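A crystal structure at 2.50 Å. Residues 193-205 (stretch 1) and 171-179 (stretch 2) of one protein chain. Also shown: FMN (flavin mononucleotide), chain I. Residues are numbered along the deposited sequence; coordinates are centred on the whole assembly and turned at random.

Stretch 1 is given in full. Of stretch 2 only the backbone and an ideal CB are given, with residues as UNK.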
ATOM      1  N   GLU A 193      10.947  -1.500   0.788  1.00 37.90           N
ATOM      2  CA  GLU A 193      11.038  -0.876   2.109  1.00 37.22           C
ATOM      3  C   GLU A 193       9.865   0.064   2.400  1.00 35.75           C
ATOM      4  O   GLU A 193       9.568   0.365   3.564  1.00 37.79           O
ATOM      5  CB  GLU A 193      12.369  -0.153   2.266  1.00 37.11           C
ATOM      6  CG  GLU A 193      13.531  -1.111   2.150  1.00 44.21           C
ATOM      7  CD  GLU A 193      14.694  -0.764   3.039  1.00 56.17           C
ATOM      8  OE1 GLU A 193      15.083   0.426   3.084  1.00 67.72           O
ATOM      9  OE2 GLU A 193      15.268  -1.703   3.630  1.00 65.11           O
ATOM     10  N   GLN A 194       9.152   0.449   1.350  1.00 33.05           N
ATOM     11  CA  GLN A 194       8.077   1.418   1.465  1.00 33.21           C
ATOM     12  C   GLN A 194       6.743   0.753   1.795  1.00 32.29           C
ATOM     13  O   GLN A 194       6.547  -0.436   1.557  1.00 32.01           O
ATOM     14  CB  GLN A 194       7.973   2.231   0.185  1.00 32.83           C
ATOM     15  CG  GLN A 194       9.198   3.106  -0.044  1.00 34.23           C
ATOM     16  CD  GLN A 194       9.052   4.009  -1.252  1.00 37.00           C
ATOM     17  OE1 GLN A 194       7.942   4.399  -1.632  1.00 33.65           O
ATOM     18  NE2 GLN A 194      10.171   4.331  -1.878  1.00 38.13           N
ATOM     19  N   LEU A 195       5.856   1.532   2.412  1.00 31.03           N
ATOM     20  CA  LEU A 195       4.662   1.012   3.044  1.00 28.76           C
ATOM     21  C   LEU A 195       3.448   1.739   2.518  1.00 25.65           C
ATOM     22  O   LEU A 195       3.531   2.900   2.093  1.00 24.50           O
ATOM     23  CB  LEU A 195       4.717   1.237   4.557  1.00 33.36           C
ATOM     24  CG  LEU A 195       5.887   0.765   5.424  1.00 35.12           C
ATOM     25  CD1 LEU A 195       5.429   0.714   6.880  1.00 35.32           C
ATOM     26  CD2 LEU A 195       6.397  -0.590   4.995  1.00 37.46           C
ATOM     27  N   GLY A 196       2.293   1.120   2.700  1.00 21.82           N
ATOM     28  CA  GLY A 196       1.036   1.817   2.480  1.00 20.51           C
ATOM     29  C   GLY A 196       0.689   2.774   3.598  1.00 20.73           C
ATOM     30  O   GLY A 196       1.151   2.625   4.738  1.00 21.42           O
ATOM     31  N   THR A 197      -0.180   3.728   3.289  1.00 21.07           N
ATOM     32  CA  THR A 197      -0.558   4.755   4.257  1.00 23.15           C
ATOM     33  C   THR A 197      -0.955   4.176   5.613  1.00 24.33           C
ATOM     34  O   THR A 197      -0.553   4.697   6.657  1.00 28.28           O
ATOM     35  CB  THR A 197      -1.685   5.641   3.716  1.00 23.28           C
ATOM     36  OG1 THR A 197      -1.134   6.582   2.793  1.00 22.78           O
ATOM     37  CG2 THR A 197      -2.388   6.405   4.863  1.00 27.17           C
ATOM     38  N   PHE A 198      -1.714   3.087   5.585  1.00 24.06           N
ATOM     39  CA  PHE A 198      -2.344   2.544   6.775  1.00 25.85           C
ATOM     40  C   PHE A 198      -1.315   2.076   7.785  1.00 26.31           C
ATOM     41  O   PHE A 198      -1.578   2.059   8.982  1.00 23.95           O
ATOM     42  CB  PHE A 198      -3.249   1.366   6.405  1.00 27.11           C
ATOM     43  CG  PHE A 198      -4.351   1.133   7.372  1.00 28.45           C
ATOM     44  CD1 PHE A 198      -5.422   2.022   7.448  1.00 31.49           C
ATOM     45  CD2 PHE A 198      -4.343   0.025   8.196  1.00 29.45           C
ATOM     46  CE1 PHE A 198      -6.443   1.813   8.350  1.00 29.11           C
ATOM     47  CE2 PHE A 198      -5.375  -0.197   9.083  1.00 27.89           C
ATOM     48  CZ  PHE A 198      -6.413   0.706   9.174  1.00 27.65           C
ATOM     49  N   SER A 199      -0.169   1.636   7.279  1.00 28.09           N
ATOM     50  CA  SER A 199       0.920   1.171   8.121  1.00 28.74           C
ATOM     51  C   SER A 199       2.039   2.200   8.328  1.00 27.31           C
ATOM     52  O   SER A 199       2.675   2.196   9.364  1.00 24.74           O
ATOM     53  CB  SER A 199       1.480  -0.120   7.537  1.00 30.33           C
ATOM     54  OG  SER A 199       0.521  -1.151   7.685  1.00 35.41           O
ATOM     55  N   LEU A 200       2.312   3.036   7.320  1.00 29.59           N
ATOM     56  CA  LEU A 200       3.370   4.056   7.417  1.00 29.24           C
ATOM     57  C   LEU A 200       3.041   5.114   8.470  1.00 27.75           C
ATOM     58  O   LEU A 200       3.884   5.456   9.327  1.00 28.33           O
ATOM     59  CB  LEU A 200       3.560   4.751   6.070  1.00 30.22           C
ATOM     60  CG  LEU A 200       4.701   5.774   6.008  1.00 32.72           C
ATOM     61  CD1 LEU A 200       6.037   5.097   6.315  1.00 31.03           C
ATOM     62  CD2 LEU A 200       4.732   6.454   4.643  1.00 34.34           C
ATOM     63  N   LEU A 201       1.812   5.617   8.403  1.00 25.05           N
ATOM     64  CA  LEU A 201       1.367   6.711   9.250  1.00 25.15           C
ATOM     65  C   LEU A 201       1.546   6.437  10.748  1.00 26.82           C
ATOM     66  O   LEU A 201       2.275   7.178  11.416  1.00 26.01           O
ATOM     67  CB  LEU A 201      -0.082   7.063   8.940  1.00 23.37           C
ATOM     68  CG  LEU A 201      -0.622   8.316   9.611  1.00 24.63           C
ATOM     69  CD1 LEU A 201       0.204   9.517   9.170  1.00 24.64           C
ATOM     70  CD2 LEU A 201      -2.098   8.512   9.246  1.00 23.79           C
ATOM     71  N   PRO A 202       0.907   5.363  11.284  1.00 30.46           N
ATOM     72  CA  PRO A 202       1.022   5.136  12.737  1.00 27.99           C
ATOM     73  C   PRO A 202       2.430   4.760  13.177  1.00 30.47           C
ATOM     74  O   PRO A 202       2.830   5.094  14.311  1.00 35.84           O
ATOM     75  CB  PRO A 202       0.048   3.993  13.009  1.00 26.11           C
ATOM     76  CG  PRO A 202      -0.209   3.360  11.690  1.00 30.59           C
ATOM     77  CD  PRO A 202      -0.047   4.430  10.657  1.00 30.34           C
ATOM     78  N   GLN A 203       3.211   4.148  12.283  1.00 27.22           N
ATOM     79  CA  GLN A 203       4.577   3.815  12.631  1.00 27.19           C
ATOM     80  C   GLN A 203       5.499   5.024  12.607  1.00 28.77           C
ATOM     81  O   GLN A 203       6.306   5.179  13.509  1.00 29.60           O
ATOM     82  CB  GLN A 203       5.101   2.668  11.784  1.00 28.96           C
ATOM     83  CG  GLN A 203       4.484   1.332  12.206  1.00 29.26           C
ATOM     84  CD  GLN A 203       4.908   0.175  11.321  1.00 28.01           C
ATOM     85  OE1 GLN A 203       5.803  -0.603  11.673  1.00 25.25           O
ATOM     86  NE2 GLN A 203       4.270   0.057  10.167  1.00 26.24           N
ATOM     87  N   ILE A 204       5.297   5.950  11.672  1.00 28.14           N
ATOM     88  CA  ILE A 204       6.023   7.214  11.741  1.00 27.47           C
ATOM     89  C   ILE A 204       5.651   8.039  12.974  1.00 25.89           C
ATOM     90  O   ILE A 204       6.526   8.605  13.612  1.00 29.77           O
ATOM     91  CB  ILE A 204       5.894   8.068  10.454  1.00 27.39           C
ATOM     92  CG1 ILE A 204       6.789   7.504   9.346  1.00 27.06           C
ATOM     93  CG2 ILE A 204       6.347   9.501  10.720  1.00 25.73           C
ATOM     94  CD1 ILE A 204       6.622   8.185   7.997  1.00 25.76           C
ATOM     95  N   ILE A 205       4.366   8.131  13.296  1.00 27.66           N
ATOM     96  CA  ILE A 205       3.924   8.924  14.453  1.00 28.34           C
ATOM     97  C   ILE A 205       4.510   8.350  15.747  1.00 33.87           C
ATOM     98  O   ILE A 205       4.896   9.100  16.630  1.00 34.67           O
ATOM     99  CB  ILE A 205       2.376   8.983  14.557  1.00 30.27           C
ATOM    100  CG1 ILE A 205       1.803   9.961  13.535  1.00 31.80           C
ATOM    101  CG2 ILE A 205       1.916   9.383  15.960  1.00 28.01           C
ATOM    102  CD1 ILE A 205       0.354   9.679  13.198  1.00 32.99           C
ATOM    103  N   UNK A 171       7.955  19.468  10.354  1.00 34.48           N
ATOM    104  CA  UNK A 171       6.944  18.414  10.214  1.00 30.43           C
ATOM    105  C   UNK A 171       7.371  17.450   9.119  1.00 32.50           C
ATOM    106  O   UNK A 171       8.159  17.808   8.234  1.00 36.63           O
ATOM    107  CB  UNK A 171       5.568  19.006   9.902  1.00 30.43           C
ATOM    108  N   UNK A 172       6.767  16.270   9.139  1.00 30.93           N
ATOM    109  CA  UNK A 172       7.078  15.187   8.227  1.00 28.30           C
ATOM    110  C   UNK A 172       5.839  14.857   7.423  1.00 28.47           C
ATOM    111  O   UNK A 172       4.783  14.628   8.005  1.00 30.70           O
ATOM    112  CB  UNK A 172       7.588  13.956   8.979  1.00 28.30           C
ATOM    113  N   UNK A 173       5.966  14.761   6.099  1.00 27.45           N
ATOM    114  CA  UNK A 173       4.876  14.233   5.276  1.00 27.64           C
ATOM    115  C   UNK A 173       5.091  12.724   5.091  1.00 27.75           C
ATOM    116  O   UNK A 173       6.059  12.301   4.461  1.00 25.66           O
ATOM    117  CB  UNK A 173       4.809  14.948   3.925  1.00 27.64           C
ATOM    118  N   UNK A 174       4.197  11.920   5.661  1.00 26.99           N
ATOM    119  CA  UNK A 174       4.243  10.470   5.485  1.00 27.05           C
ATOM    120  C   UNK A 174       3.483  10.073   4.234  1.00 26.42           C
ATOM    121  O   UNK A 174       2.258  10.016   4.278  1.00 22.03           O
ATOM    122  CB  UNK A 174       3.667   9.753   6.708  1.00 27.05           C
ATOM    123  N   UNK A 175       4.167   9.841   3.107  1.00 29.04           N
ATOM    124  CA  UNK A 175       3.420   9.379   1.897  1.00 29.43           C
ATOM    125  C   UNK A 175       3.442   7.891   1.709  1.00 24.64           C
ATOM    126  O   UNK A 175       4.466   7.315   1.383  1.00 18.64           O
ATOM    127  CB  UNK A 175       3.992  10.030   0.636  1.00 29.43           C
ATOM    128  N   UNK A 176       2.271   7.288   1.907  1.00 25.13           N
ATOM    129  CA  UNK A 176       2.055   5.906   1.581  1.00 24.65           C
ATOM    130  C   UNK A 176       2.192   5.653   0.102  1.00 24.78           C
ATOM    131  O   UNK A 176       2.027   6.559  -0.709  1.00 23.51           O
ATOM    132  CB  UNK A 176       0.676   5.457   2.067  1.00 24.65           C
ATOM    133  N   UNK A 177       2.430   4.390  -0.237  1.00 29.71           N
ATOM    134  CA  UNK A 177       2.503   3.940  -1.619  1.00 31.63           C
ATOM    135  C   UNK A 177       1.271   4.280  -2.443  1.00 27.13           C
ATOM    136  O   UNK A 177       1.347   4.280  -3.659  1.00 28.98           O
ATOM    137  CB  UNK A 177       2.728   2.427  -1.651  1.00 31.63           C
ATOM    138  N   UNK A 178       0.136   4.537  -1.791  1.00 25.29           N
ATOM    139  CA  UNK A 178      -1.110   4.908  -2.492  1.00 25.15           C
ATOM    140  C   UNK A 178      -0.978   6.264  -3.229  1.00 26.45           C
ATOM    141  O   UNK A 178      -1.743   6.560  -4.155  1.00 27.89           O
ATOM    142  CB  UNK A 178      -2.267   4.974  -1.493  1.00 25.15           C
ATOM    143  N   UNK A 179      -0.054   7.106  -2.777  1.00 25.53           N
ATOM    144  CA  UNK A 179       0.109   8.449  -3.325  1.00 27.44           C
ATOM    145  C   UNK A 179       0.355   8.452  -4.822  1.00 26.71           C
ATOM    146  O   UNK A 179       1.072   7.596  -5.354  1.00 26.96           O
ATOM    147  CB  UNK A 179       1.264   9.162  -2.619  1.00 27.44           C
TER
HETATM  148  N1  FMN I 401       5.020  16.183  -4.443  1.00 45.96           N
HETATM  149  C2  FMN I 401       6.014  17.118  -4.427  1.00 44.75           C
HETATM  150  O2  FMN I 401       6.736  17.230  -3.404  1.00 50.31           O
HETATM  151  N3  FMN I 401       6.271  17.915  -5.485  1.00 46.11           N
HETATM  152  C4  FMN I 401       5.552  17.841  -6.615  1.00 43.67           C
HETATM  153  O4  FMN I 401       5.795  18.568  -7.594  1.00 35.35           O
HETATM  154  C4A FMN I 401       4.468  16.843  -6.698  1.00 44.97           C
HETATM  155  N5  FMN I 401       3.708  16.754  -7.791  1.00 48.31           N
HETATM  156  C5A FMN I 401       2.672  15.900  -7.857  1.00 50.46           C
HETATM  157  C6  FMN I 401       1.912  15.889  -9.024  1.00 49.69           C
HETATM  158  C7  FMN I 401       0.827  15.045  -9.148  1.00 45.30           C
HETATM  159  C7M FMN I 401       0.058  15.054 -10.444  1.00 43.61           C
HETATM  160  C8  FMN I 401       0.476  14.136  -8.019  1.00 41.56           C
HETATM  161  C8M FMN I 401      -0.705  13.201  -8.161  1.00 42.69           C
HETATM  162  C9  FMN I 401       1.241  14.139  -6.843  1.00 40.78           C
HETATM  163  C9A FMN I 401       2.345  14.997  -6.713  1.00 45.83           C
HETATM  164  N10 FMN I 401       3.143  15.090  -5.529  1.00 47.05           N
HETATM  165  C10 FMN I 401       4.221  16.001  -5.518  1.00 42.72           C
HETATM  166  C1' FMN I 401       2.929  14.224  -4.355  1.00 46.15           C
HETATM  167  C2' FMN I 401       1.924  14.827  -3.388  1.00 45.52           C
HETATM  168  O2' FMN I 401       2.587  15.825  -2.589  1.00 46.76           O
HETATM  169  C3' FMN I 401       1.316  13.751  -2.478  1.00 40.25           C
HETATM  170  O3' FMN I 401       2.357  12.917  -1.957  1.00 37.97           O
HETATM  171  C4' FMN I 401       0.316  12.830  -3.180  1.00 37.41           C
HETATM  172  O4' FMN I 401      -0.478  13.499  -4.167  1.00 31.76           O
HETATM  173  C5' FMN I 401      -0.575  12.204  -2.118  1.00 34.79           C
HETATM  174  O5' FMN I 401      -1.411  11.189  -2.667  1.00 32.72           O
HETATM  175  P   FMN I 401      -2.818  11.481  -3.392  1.00 26.93           P
HETATM  176  O1P FMN I 401      -3.445  12.677  -2.710  1.00 28.13           O
HETATM  177  O2P FMN I 401      -3.569  10.193  -3.176  1.00 26.88           O
HETATM  178  O3P FMN I 401      -2.395  11.739  -4.794  1.00 27.63           O

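Positions 171 to 175 run as a strand, roughly antiparallel to the helix (152°). Its extended backbone puts successive side chains on alternating sides, and those of 172 and 174 point toward the helix.

At 171 the ideal CB finds nothing of stretch 1 within 5.5 Å, and 173 turns away, so the helix sets no demand at either; the residues are Ala 171 and Ile 173.

Position 172 points toward the helix, its ideal CB 4.9 Å from CG2 of Ile 204. The gap suits an aliphatic side chain, and the strand angles are comfortable for a beta-branched one; valine, isoleucine or leucine would be reasonable. It is Ile 172, whose CG2 lies 4.3 Å from CG2 of Ile 204.

Position 174 again points toward the helix, but into a crowded site. Its ideal CB is 3.6 Å from CD1 of Ile 204, 4.0 Å from CD2 of Leu 200 and 4.3 Å from CD1 of Leu 201. Three apolar ends so near call for a small apolar residue. Ala 174 fits: its CB packs 3.7 Å from CD1 of Ile 204 and also touches both leucines.

Position 175 points away from the helix, toward the side where the flavin nucleotide lies, so a polar side chain of some length could reach the ligand. Gln 175 does so, with a weak hydrogen bond from NE2 to O3' of FMN at 3.3 Å.

At 176 an ideal CB would lie 2.3 Å from OG1 of Thr 197, a clash, and 3.1 Å from C of Gly 196. Here the choice narrows to glycine. Gly 176 lets the chains close to 3.9 Å between its CA and CA of Thr 197, and its CA makes a CA-H...O contact of 3.4 Å with O of Leu 195.

The CB of 177 points sideways, and Gln 194 offers its aliphatic stem and amide nearby; a medium or long side chain could cover it. The backbone N of any residue but proline can donate to O of Leu 195. Leu 177 makes that hydrogen bond, N to O 3.0 Å, and brings CD2 to 3.5 Å from OE1 of Gln 194.

Position 178 also points sideways, but the free N of Thr 197, in the first turn of the helix, invites an acceptor on a flexible arm; glutamate or glutamine could reach. Glu 178 curls back so that OE1 accepts from N of Thr 197 at 2.7 Å.

Position 179 lies beyond stretch 1 but beside FMN, favouring a small residue: Ala 179, whose CA is 3.2 Å from O5' of FMN.

Stretch 2 (171-179) AIIAQGLEA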
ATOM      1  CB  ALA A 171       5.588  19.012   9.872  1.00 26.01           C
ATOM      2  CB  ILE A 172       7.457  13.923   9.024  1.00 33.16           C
ATOM      3  CG1 ILE A 172       8.727  14.176   9.813  1.00 34.81           C
ATOM      4  CG2 ILE A 172       7.645  12.705   8.095  1.00 32.37           C
ATOM      5  CD1 ILE A 172       9.133  13.006  10.685  1.00 39.94           C
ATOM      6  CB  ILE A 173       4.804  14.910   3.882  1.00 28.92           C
ATOM      7  CG1 ILE A 173       4.679  16.435   3.991  1.00 30.71           C
ATOM      8  CG2 ILE A 173       3.618  14.370   3.104  1.00 28.93           C
ATOM      9  CD1 ILE A 173       5.192  17.170   2.766  1.00 31.41           C
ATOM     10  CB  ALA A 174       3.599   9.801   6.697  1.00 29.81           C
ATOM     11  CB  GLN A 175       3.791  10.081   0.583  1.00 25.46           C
ATOM     12  CG  GLN A 175       5.225   9.939   0.202  1.00 31.82           C
ATOM     13  CD  GLN A 175       5.470   9.888  -1.298  1.00 29.50           C
ATOM     14  OE1 GLN A 175       6.491   9.392  -1.717  1.00 35.33           O
ATOM     15  NE2 GLN A 175       4.561  10.426  -2.093  1.00 29.20           N
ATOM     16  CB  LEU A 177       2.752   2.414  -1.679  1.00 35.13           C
ATOM     17  CG  LEU A 177       4.183   1.917  -1.414  1.00 30.52           C
ATOM     18  CD1 LEU A 177       4.236   0.406  -1.464  1.00 28.91           C
ATOM     19  CD2 LEU A 177       5.138   2.495  -2.430  1.00 30.95           C
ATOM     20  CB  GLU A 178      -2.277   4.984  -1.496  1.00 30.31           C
ATOM     21  CG  GLU A 178      -2.794   3.637  -0.960  1.00 39.21           C
ATOM     22  CD  GLU A 178      -2.186   3.192   0.379  1.00 41.45           C
ATOM     23  OE1 GLU A 178      -1.009   3.543   0.694  1.00 35.42           O
ATOM     24  OE2 GLU A 178      -2.888   2.462   1.124  1.00 60.59           O
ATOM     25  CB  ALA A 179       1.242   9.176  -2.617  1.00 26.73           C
TER
HETATM   26  O   HOH W   1       0.479   8.085   5.177  1.00 30.57           O
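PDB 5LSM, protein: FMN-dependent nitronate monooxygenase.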